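Local coordinates for integron cassette protein (Vibrio cholerae, PDB 3G1J) that is of unknown function but is encoded by a mobile integron gene cassette and folds as a small, mainly beta protein of an uncharacterised family grouped with SH3-like folds, at residues 38-43 and 58-63; 24-29 and 85-90; 9-14 and 54-59. All coordinates share one frame; numbering follows the deposited sequence.

Contact 1 of 3, residues 38-43 and 58-63; sequences DVMRFL and FDKNGS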
loop_
_atom_site.group_PDB
_atom_site.type_symbol
_atom_site.label_atom_id
_atom_site.label_comp_id
_atom_site.label_asym_id
_atom_site.label_seq_id
_atom_site.Cartn_x
_atom_site.Cartn_y
_atom_site.Cartn_z
ATOM N N ASP A 38 -1.717 -9.300 -9.264
ATOM C CA ASP A 38 -0.708 -8.260 -9.439
ATOM C C ASP A 38 0.450 -8.476 -8.482
ATOM O O ASP A 38 0.242 -8.875 -7.342
ATOM C CB ASP A 38 -1.318 -6.889 -9.167
ATOM C CG ASP A 38 -1.764 -6.198 -10.420
ATOM O OD1 ASP A 38 -2.051 -6.904 -11.412
ATOM O OD2 ASP A 38 -1.822 -4.949 -10.406
ATOM N N VAL A 39 1.666 -8.191 -8.939
ATOM C CA VAL A 39 2.844 -8.278 -8.083
ATOM C C VAL A 39 3.607 -6.954 -8.081
ATOM O O VAL A 39 3.866 -6.382 -9.134
ATOM C CB VAL A 39 3.779 -9.400 -8.533
ATOM C CG1 VAL A 39 5.037 -9.409 -7.682
ATOM C CG2 VAL A 39 3.061 -10.751 -8.462
HETATM N N MSE A 40 3.936 -6.464 -6.889
HETATM C CA MSE A 40 4.580 -5.157 -6.726
HETATM C C MSE A 40 5.635 -5.228 -5.634
HETATM O O MSE A 40 5.474 -5.968 -4.664
HETATM C CB MSE A 40 3.545 -4.101 -6.306
HETATM C CG MSE A 40 2.288 -4.079 -7.139
HETATM SE SE MSE A 40 1.235 -2.463 -6.891
HETATM C CE MSE A 40 0.555 -2.746 -5.002
ATOM N N ARG A 41 6.697 -4.432 -5.759
ATOM C CA ARG A 41 7.702 -4.353 -4.695
ATOM C C ARG A 41 7.422 -3.179 -3.743
ATOM O O ARG A 41 7.244 -2.043 -4.192
ATOM C CB ARG A 41 9.113 -4.239 -5.286
ATOM C CG ARG A 41 10.213 -4.041 -4.243
ATOM C CD ARG A 41 11.604 -4.300 -4.814
ATOM N NE ARG A 41 11.785 -3.633 -6.095
ATOM C CZ ARG A 41 12.128 -2.356 -6.229
ATOM N NH1 ARG A 41 12.331 -1.607 -5.154
ATOM N NH2 ARG A 41 12.268 -1.828 -7.437
ATOM N N PHE A 42 7.380 -3.443 -2.441
ATOM C CA PHE A 42 7.128 -2.368 -1.474
ATOM C C PHE A 42 8.322 -1.415 -1.368
ATOM O O PHE A 42 9.467 -1.846 -1.232
ATOM C CB PHE A 42 6.781 -2.932 -0.089
ATOM C CG PHE A 42 6.309 -1.896 0.903
ATOM C CD1 PHE A 42 5.231 -1.068 0.604
ATOM C CD2 PHE A 42 6.915 -1.769 2.151
ATOM C CE1 PHE A 42 4.775 -0.130 1.529
ATOM C CE2 PHE A 42 6.476 -0.831 3.069
ATOM C CZ PHE A 42 5.397 -0.009 2.764
ATOM N N LEU A 43 8.045 -0.120 -1.418
ATOM C CA LEU A 43 9.083 0.899 -1.290
ATOM C C LEU A 43 9.084 1.566 0.088
ATOM O O LEU A 43 10.125 2.018 0.567
ATOM C CB LEU A 43 8.889 1.970 -2.363
ATOM C CG LEU A 43 8.805 1.490 -3.810
ATOM C CD1 LEU A 43 8.643 2.705 -4.699
ATOM C CD2 LEU A 43 10.039 0.672 -4.202
ATOM N N PHE A 58 4.733 1.591 -3.963
ATOM C CA PHE A 58 5.154 0.326 -4.534
ATOM C C PHE A 58 5.803 0.592 -5.881
ATOM O O PHE A 58 5.498 1.583 -6.540
ATOM C CB PHE A 58 3.953 -0.603 -4.774
ATOM C CG PHE A 58 3.404 -1.264 -3.525
ATOM C CD1 PHE A 58 2.430 -0.633 -2.763
ATOM C CD2 PHE A 58 3.822 -2.538 -3.148
ATOM C CE1 PHE A 58 1.911 -1.234 -1.614
ATOM C CE2 PHE A 58 3.299 -3.149 -2.002
ATOM C CZ PHE A 58 2.337 -2.493 -1.240
ATOM N N ASP A 59 6.690 -0.303 -6.292
ATOM C CA ASP A 59 7.118 -0.337 -7.686
ATOM C C ASP A 59 6.306 -1.395 -8.421
ATOM O O ASP A 59 6.168 -2.515 -7.937
ATOM C CB ASP A 59 8.608 -0.664 -7.797
ATOM C CG ASP A 59 9.071 -0.787 -9.235
ATOM O OD1 ASP A 59 9.601 0.207 -9.777
ATOM O OD2 ASP A 59 8.908 -1.875 -9.831
ATOM N N LYS A 60 5.758 -1.030 -9.578
ATOM C CA LYS A 60 5.113 -2.004 -10.455
ATOM C C LYS A 60 5.690 -1.888 -11.857
ATOM O O LYS A 60 5.500 -0.872 -12.526
ATOM C CB LYS A 60 3.594 -1.813 -10.498
ATOM C CG LYS A 60 2.927 -2.663 -11.572
ATOM C CD LYS A 60 1.460 -2.909 -11.281
ATOM C CE LYS A 60 0.882 -3.919 -12.263
ATOM N NZ LYS A 60 1.764 -5.113 -12.404
ATOM N N ASN A 61 6.377 -2.937 -12.305
ATOM C CA ASN A 61 7.061 -2.927 -13.600
ATOM C C ASN A 61 7.857 -1.648 -13.826
ATOM O O ASN A 61 7.874 -1.106 -14.932
ATOM C CB ASN A 61 6.082 -3.137 -14.756
ATOM C CG ASN A 61 5.399 -4.489 -14.701
ATOM O OD1 ASN A 61 5.841 -5.391 -13.994
ATOM N ND2 ASN A 61 4.307 -4.629 -15.436
ATOM N N GLY A 62 8.506 -1.165 -12.775
ATOM C CA GLY A 62 9.445 -0.056 -12.905
ATOM C C GLY A 62 8.821 1.312 -12.692
ATOM O O GLY A 62 9.513 2.332 -12.674
ATOM N N SER A 63 7.504 1.329 -12.531
ATOM C CA SER A 63 6.763 2.560 -12.312
ATOM C C SER A 63 6.299 2.663 -10.866
ATOM O O SER A 63 5.786 1.699 -10.287
ATOM C CB SER A 63 5.553 2.622 -13.244
ATOM O OG SER A 63 4.686 3.675 -12.872
HETATM O O HOH W 1 6.214 -5.208 -10.603
HETATM O O HOH W 2 4.042 -7.103 -12.070
#

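Contact 2 of 3, residues 24-29 and 85-90; sequences RSFRDY and SYFCKL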
loop_
_atom_site.group_PDB
_atom_site.type_symbol
_atom_site.label_atom_id
_atom_site.label_comp_id
_atom_site.label_asym_id
_atom_site.label_seq_id
_atom_site.Cartn_x
_atom_site.Cartn_y
_atom_site.Cartn_z
ATOM N N ARG A 24 -6.316 -10.149 -2.746
ATOM C CA ARG A 24 -7.715 -9.775 -2.898
ATOM C C ARG A 24 -7.759 -8.456 -3.637
ATOM O O ARG A 24 -7.092 -7.497 -3.230
ATOM C CB ARG A 24 -8.453 -9.636 -1.565
ATOM C CG ARG A 24 -9.970 -9.468 -1.768
ATOM C CD ARG A 24 -10.753 -9.066 -0.515
ATOM N NE ARG A 24 -10.450 -9.917 0.625
ATOM C CZ ARG A 24 -11.214 -10.013 1.706
ATOM N NH1 ARG A 24 -12.364 -9.346 1.774
ATOM N NH2 ARG A 24 -10.833 -10.797 2.707
ATOM N N SER A 25 -8.516 -8.401 -4.726
ATOM C CA SER A 25 -8.619 -7.145 -5.471
ATOM C C SER A 25 -9.184 -6.093 -4.525
ATOM O O SER A 25 -10.021 -6.399 -3.676
ATOM C CB SER A 25 -9.511 -7.284 -6.713
ATOM O OG SER A 25 -9.030 -8.279 -7.607
ATOM N N PHE A 26 -8.724 -4.856 -4.655
ATOM C CA PHE A 26 -9.252 -3.785 -3.828
ATOM C C PHE A 26 -9.107 -2.443 -4.532
ATOM O O PHE A 26 -8.288 -2.292 -5.451
ATOM C CB PHE A 26 -8.535 -3.748 -2.476
ATOM C CG PHE A 26 -7.095 -3.295 -2.563
ATOM C CD1 PHE A 26 -6.072 -4.215 -2.728
ATOM C CD2 PHE A 26 -6.769 -1.950 -2.480
ATOM C CE1 PHE A 26 -4.747 -3.802 -2.803
ATOM C CE2 PHE A 26 -5.446 -1.531 -2.563
ATOM C CZ PHE A 26 -4.435 -2.463 -2.724
ATOM N N ARG A 27 -9.912 -1.477 -4.092
ATOM C CA ARG A 27 -9.873 -0.119 -4.630
ATOM C C ARG A 27 -9.380 0.808 -3.544
ATOM O O ARG A 27 -9.790 0.695 -2.384
ATOM C CB ARG A 27 -11.264 0.335 -5.091
ATOM C CG ARG A 27 -11.843 -0.500 -6.214
ATOM C CD ARG A 27 -12.910 0.240 -7.029
ATOM N NE ARG A 27 -13.207 -0.523 -8.240
ATOM C CZ ARG A 27 -12.716 -0.249 -9.446
ATOM N NH1 ARG A 27 -11.921 0.798 -9.622
ATOM N NH2 ARG A 27 -13.034 -1.016 -10.483
ATOM N N ASP A 28 -8.494 1.728 -3.909
ATOM C CA ASP A 28 -7.954 2.641 -2.916
ATOM C C ASP A 28 -8.801 3.906 -2.774
ATOM O O ASP A 28 -9.890 4.008 -3.346
ATOM C CB ASP A 28 -6.460 2.931 -3.174
ATOM C CG ASP A 28 -6.213 3.851 -4.375
ATOM O OD1 ASP A 28 -7.161 4.428 -4.959
ATOM O OD2 ASP A 28 -5.026 4.016 -4.726
ATOM N N TYR A 29 -8.321 4.851 -1.976
ATOM C CA TYR A 29 -9.067 6.074 -1.716
ATOM C C TYR A 29 -9.312 6.875 -2.994
ATOM O O TYR A 29 -10.285 7.629 -3.090
ATOM C CB TYR A 29 -8.326 6.940 -0.694
ATOM C CG TYR A 29 -9.093 8.186 -0.323
ATOM C CD1 TYR A 29 -8.724 9.425 -0.825
ATOM C CD2 TYR A 29 -10.204 8.117 0.506
ATOM C CE1 TYR A 29 -9.431 10.568 -0.498
ATOM C CE2 TYR A 29 -10.919 9.252 0.837
ATOM C CZ TYR A 29 -10.525 10.474 0.333
ATOM O OH TYR A 29 -11.230 11.610 0.660
ATOM N N SER A 85 -4.826 -9.731 4.185
ATOM C CA SER A 85 -5.967 -10.150 3.376
ATOM C C SER A 85 -5.766 -9.707 1.929
ATOM O O SER A 85 -6.431 -10.210 1.030
ATOM C CB SER A 85 -7.272 -9.532 3.899
ATOM O OG SER A 85 -7.684 -10.062 5.157
ATOM N N TYR A 86 -4.851 -8.757 1.722
ATOM C CA TYR A 86 -4.697 -8.067 0.441
ATOM C C TYR A 86 -3.349 -8.311 -0.218
ATOM O O TYR A 86 -3.250 -8.381 -1.445
ATOM C CB TYR A 86 -4.970 -6.556 0.619
ATOM C CG TYR A 86 -6.395 -6.350 1.019
ATOM C CD1 TYR A 86 -7.391 -6.320 0.057
ATOM C CD2 TYR A 86 -6.770 -6.275 2.363
ATOM C CE1 TYR A 86 -8.716 -6.199 0.400
ATOM C CE2 TYR A 86 -8.103 -6.136 2.727
ATOM C CZ TYR A 86 -9.078 -6.112 1.734
ATOM O OH TYR A 86 -10.408 -5.971 2.046
ATOM N N PHE A 87 -2.318 -8.465 0.606
ATOM C CA PHE A 87 -0.969 -8.667 0.122
ATOM C C PHE A 87 -0.364 -9.923 0.715
ATOM O O PHE A 87 -0.448 -10.157 1.928
ATOM C CB PHE A 87 -0.096 -7.466 0.490
ATOM C CG PHE A 87 -0.519 -6.188 -0.173
ATOM C CD1 PHE A 87 -0.168 -5.936 -1.488
ATOM C CD2 PHE A 87 -1.267 -5.242 0.517
ATOM C CE1 PHE A 87 -0.551 -4.757 -2.109
ATOM C CE2 PHE A 87 -1.658 -4.052 -0.100
ATOM C CZ PHE A 87 -1.291 -3.817 -1.415
ATOM N N CYS A 88 0.255 -10.720 -0.145
ATOM C CA CYS A 88 1.021 -11.872 0.303
ATOM C C CYS A 88 2.461 -11.776 -0.202
ATOM O O CYS A 88 2.714 -11.546 -1.396
ATOM C CB CYS A 88 0.356 -13.171 -0.160
ATOM S SG CYS A 88 1.231 -14.668 0.369
ATOM N N LYS A 89 3.410 -11.939 0.715
ATOM C CA LYS A 89 4.821 -11.888 0.346
ATOM C C LYS A 89 5.181 -12.929 -0.724
ATOM O O LYS A 89 4.630 -14.034 -0.744
ATOM C CB LYS A 89 5.702 -12.047 1.588
ATOM C CG LYS A 89 7.102 -11.474 1.427
ATOM C CD LYS A 89 7.924 -11.646 2.697
ATOM C CE LYS A 89 8.516 -13.046 2.790
ATOM N NZ LYS A 89 9.563 -13.280 1.753
ATOM N N LEU A 90 6.106 -12.560 -1.606
ATOM C CA LEU A 90 6.528 -13.391 -2.738
ATOM C C LEU A 90 5.630 -13.202 -3.954
ATOM O O LEU A 90 6.107 -12.846 -5.031
ATOM C CB LEU A 90 6.616 -14.873 -2.359
ATOM C CG LEU A 90 7.987 -15.398 -1.924
ATOM C CD1 LEU A 90 8.722 -14.363 -1.087
ATOM C CD2 LEU A 90 7.851 -16.721 -1.175
HETATM O O HOH W 3 -8.385 -12.027 1.139
#

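Contact 3 of 3, residues 9-14 and 54-59; sequences SEYGVL and LSLFFD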
loop_
_atom_site.group_PDB
_atom_site.type_symbol
_atom_site.label_atom_id
_atom_site.label_comp_id
_atom_site.label_asym_id
_atom_site.label_seq_id
_atom_site.Cartn_x
_atom_site.Cartn_y
_atom_site.Cartn_z
ATOM N N SER A 9 10.167 2.328 6.523
ATOM C CA SER A 9 10.587 1.135 5.791
ATOM C C SER A 9 9.692 -0.092 5.989
ATOM O O SER A 9 9.740 -1.029 5.193
ATOM C CB SER A 9 12.038 0.779 6.133
ATOM O OG SER A 9 12.166 0.465 7.507
ATOM N N GLU A 10 8.898 -0.100 7.055
ATOM C CA GLU A 10 7.975 -1.200 7.310
ATOM C C GLU A 10 6.610 -0.693 7.723
ATOM O O GLU A 10 6.494 0.273 8.473
ATOM C CB GLU A 10 8.507 -2.105 8.424
ATOM C CG GLU A 10 9.921 -2.599 8.181
ATOM C CD GLU A 10 10.314 -3.732 9.111
ATOM O OE1 GLU A 10 9.481 -4.123 9.960
ATOM O OE2 GLU A 10 11.458 -4.229 8.989
ATOM N N TYR A 11 5.574 -1.366 7.245
ATOM C CA TYR A 11 4.227 -1.086 7.694
ATOM C C TYR A 11 3.482 -2.410 7.767
ATOM O O TYR A 11 3.098 -2.980 6.738
ATOM C CB TYR A 11 3.506 -0.107 6.758
ATOM C CG TYR A 11 2.185 0.353 7.325
ATOM C CD1 TYR A 11 2.097 1.514 8.074
ATOM C CD2 TYR A 11 1.029 -0.398 7.139
ATOM C CE1 TYR A 11 0.903 1.923 8.610
ATOM C CE2 TYR A 11 -0.168 0.005 7.669
ATOM C CZ TYR A 11 -0.230 1.157 8.404
ATOM O OH TYR A 11 -1.437 1.545 8.921
ATOM N N GLY A 12 3.303 -2.905 8.989
ATOM C CA GLY A 12 2.732 -4.222 9.188
ATOM C C GLY A 12 3.533 -5.238 8.404
ATOM O O GLY A 12 4.762 -5.270 8.500
ATOM N N VAL A 13 2.838 -6.049 7.613
ATOM C CA VAL A 13 3.454 -7.110 6.826
ATOM C C VAL A 13 4.319 -6.597 5.679
ATOM O O VAL A 13 5.143 -7.332 5.156
ATOM C CB VAL A 13 2.398 -8.094 6.261
ATOM C CG1 VAL A 13 1.650 -7.479 5.078
ATOM C CG2 VAL A 13 3.053 -9.396 5.853
ATOM N N LEU A 14 4.155 -5.326 5.313
ATOM C CA LEU A 14 4.897 -4.758 4.196
ATOM C C LEU A 14 6.291 -4.293 4.622
ATOM O O LEU A 14 6.434 -3.468 5.513
ATOM C CB LEU A 14 4.121 -3.582 3.568
ATOM C CG LEU A 14 2.738 -3.939 3.002
ATOM C CD1 LEU A 14 2.006 -2.670 2.550
ATOM C CD2 LEU A 14 2.828 -4.950 1.861
ATOM N N LEU A 54 -2.957 7.289 4.738
ATOM C CA LEU A 54 -1.846 6.355 4.608
ATOM C C LEU A 54 -1.433 6.175 3.148
ATOM O O LEU A 54 -2.236 5.788 2.302
ATOM C CB LEU A 54 -2.223 4.995 5.217
ATOM C CG LEU A 54 -1.174 3.881 5.141
ATOM C CD1 LEU A 54 0.077 4.240 5.946
ATOM C CD2 LEU A 54 -1.756 2.545 5.606
ATOM N N SER A 55 -0.169 6.441 2.848
ATOM C CA SER A 55 0.335 6.183 1.511
ATOM C C SER A 55 1.224 4.953 1.528
ATOM O O SER A 55 2.181 4.885 2.301
ATOM C CB SER A 55 1.130 7.386 1.005
ATOM O OG SER A 55 0.248 8.453 0.728
ATOM N N LEU A 56 0.919 3.994 0.663
ATOM C CA LEU A 56 1.775 2.833 0.493
ATOM C C LEU A 56 2.410 2.916 -0.890
ATOM O O LEU A 56 1.718 2.823 -1.896
ATOM C CB LEU A 56 0.964 1.542 0.632
ATOM C CG LEU A 56 0.153 1.328 1.914
ATOM C CD1 LEU A 56 -0.616 -0.008 1.855
ATOM C CD2 LEU A 56 1.025 1.426 3.172
ATOM N N PHE A 57 3.726 3.115 -0.941
ATOM C CA PHE A 57 4.421 3.235 -2.218
ATOM C C PHE A 57 4.979 1.898 -2.696
ATOM O O PHE A 57 5.623 1.166 -1.946
ATOM C CB PHE A 57 5.551 4.261 -2.127
ATOM C CG PHE A 57 5.076 5.662 -1.889
ATOM C CD1 PHE A 57 4.918 6.139 -0.598
ATOM C CD2 PHE A 57 4.785 6.500 -2.956
ATOM C CE1 PHE A 57 4.483 7.437 -0.370
ATOM C CE2 PHE A 57 4.352 7.804 -2.745
ATOM C CZ PHE A 57 4.198 8.272 -1.453
ATOM N N PHE A 58 4.733 1.591 -3.963
ATOM C CA PHE A 58 5.154 0.326 -4.534
ATOM C C PHE A 58 5.803 0.592 -5.881
ATOM O O PHE A 58 5.498 1.583 -6.540
ATOM C CB PHE A 58 3.953 -0.603 -4.774
ATOM C CG PHE A 58 3.404 -1.264 -3.525
ATOM C CD1 PHE A 58 2.430 -0.633 -2.763
ATOM C CD2 PHE A 58 3.822 -2.538 -3.148
ATOM C CE1 PHE A 58 1.911 -1.234 -1.614
ATOM C CE2 PHE A 58 3.299 -3.149 -2.002
ATOM C CZ PHE A 58 2.337 -2.493 -1.240
ATOM N N ASP A 59 6.690 -0.303 -6.292
ATOM C CA ASP A 59 7.118 -0.337 -7.686
ATOM C C ASP A 59 6.306 -1.395 -8.421
ATOM O O ASP A 59 6.168 -2.515 -7.937
ATOM C CB ASP A 59 8.608 -0.664 -7.797
ATOM C CG ASP A 59 9.071 -0.787 -9.235
ATOM O OD1 ASP A 59 9.601 0.207 -9.777
ATOM O OD2 ASP A 59 8.908 -1.875 -9.831
#

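Contact 1 of 3, residues 38-43 and 58-63
Met40 sets CG anti to its carbonyl carbon (chi1 -49°) and bends at chi3 (-70°), which swings its methyl back over the ring of Phe58, whose own CG lies beside its backbone N (chi1 -76°). Met40, a selenomethionine here, places CE 3.6 Å from the centroid of the Phe58 ring, nearly on the ring normal: a CH-pi contact, with SE beside it in a Met-aromatic arrangement. Phe42 CD1 presses on the opposite face, 3.7 Å from Phe58 CZ, so the ring is clamped from both faces. The strands run antiparallel, and Arg41 with Asp59 forms the hydrogen-bonded pair: Arg41 N to Asp59 O is 2.9 Å and Asp59 N to Arg41 O is 2.8 Å, both in the carbonyl plane. On the sheet's other face Asp59 CB lies over the Arg41 guanidinium, nearly parallel to the carboxylate; Arg41 NH2 is 4.1 Å from Asp59 OD1, charge attraction without a salt bridge. Asp59 OD2 accepts from Gly62 N, inside the type I' turn from Lys60 to Ser63, in an Asx motif. Strand 39-48 is flanked on its far side by strand 19-22, strand 53-60 by strand 63-70, from which Ile67 touches both Met40 and Phe58.

Contact 2 of 3, residues 24-29 and 85-90
Three aromatic side chains and one bent arginine carry this contact, in which no direct hydrogen bond joins the two segments. Phe26 has CB directed toward the other segment and adopts the crowded rotamer, CG between the backbone N and the carbonyl carbon (chi1 70°), with its CD1 and CZ atoms meeting Tyr86 and Phe87. Tyr86 and Phe87 share a first torsion of -64°, with CG anti to the carbonyl carbon, yet meet different parts of Phe26. Tyr86 CD1 lies 3.7 Å from Phe26 CD1, with the ring planes steeply inclined at 83°, whereas Phe87 CZ reaches Phe26 CZ at 3.7 Å. Both pairings are oblique. The three rings form an aromatic cluster joining the short strand 26-27 to strand 87-89, an outermost strand of the five-stranded antiparallel sheet; helix 77-80 adds Ile79 against Phe26 and Tyr86, and Phe26 stacks on Tyr34. Arg24 runs with CG anti to its backbone N and bends at chi3, so that its CD comes 3.6 Å from Tyr86 CE1 and the tyrosine hydroxyl lies over one face of the guanidinium. That hydroxyl is hydrogen-bonded to Glu78 OE2. A water lying in plane at the guanidinium edge accepts from Arg24 NE at 3.0 Å and donates to Ser85 O at 2.7 Å, bridging the exposed arginine to the backbone of the other segment.

Contact 3 of 3, residues 9-14 and 54-59
A tight beta hairpin, strands 10-11 and 14-15 joined by a type II' turn from Tyr11 to Leu14, packs across the long strand 53-60 of the five-stranded antiparallel sheet. Two backbone bonds between Tyr11 and Leu14 close the turn, and Gly12 occupies it with positive phi. No hydrogen bond crosses between the segments; their nearest CA atoms, those of Tyr11 and Leu56, are 8.6 Å apart, so side chains alone make the contact. The side chain of Tyr11 leaves the backbone with CB directed toward the strand and CG anti to the backbone N (chi1 -171°), extending the ring to meet Leu54 tip to tip. Beyond CG the two ring borders part company: CD2 comes loosely near Leu56 CD2 at 4.4 Å, while CD1 and CE1 lie by Leu54 CD1. That methyl stands over the ring face, 4.1 Å from the Tyr11 centroid, as a CH-pi contact. Farther out, Tyr11 CE2 and CZ reach the other methyl, CD2 of Leu54, and the hydroxyl at the tip also touches it. At the end of the turn, Leu14 sets CG beside its backbone N (chi1 -60°) and crosses both Leu56 and Phe58 at about a right angle. Its CD1 methyl is the shared point of these two crossings, 3.8 Å from Leu56 CD1 and equally 3.8 Å from Phe58 CZ.

Contact 3 is the most buried and lies nearest the chain centre; contacts 1 and 2 are partly buried, with partly exposed polar groups in contact 1 and an exposed arginine in contact 2. Contacts 1 and 3 both use strand 53-60 and share Phe58, but only contact 1 pairs neighbouring strands through backbone hydrogen bonds. Contact 3 is entirely apolar across its segments, whereas contacts 1 and 2 add water bridges, contact 2 having no direct hydrogen bond. The three converge around Phe87 of contact 2: its CE1 lies 3.7 Å from Met40 CE and 3.8 Å from Phe58 CZ, and its CB lies near Leu14. Along the chain contact 1 is nested within the loop closed by contact 2.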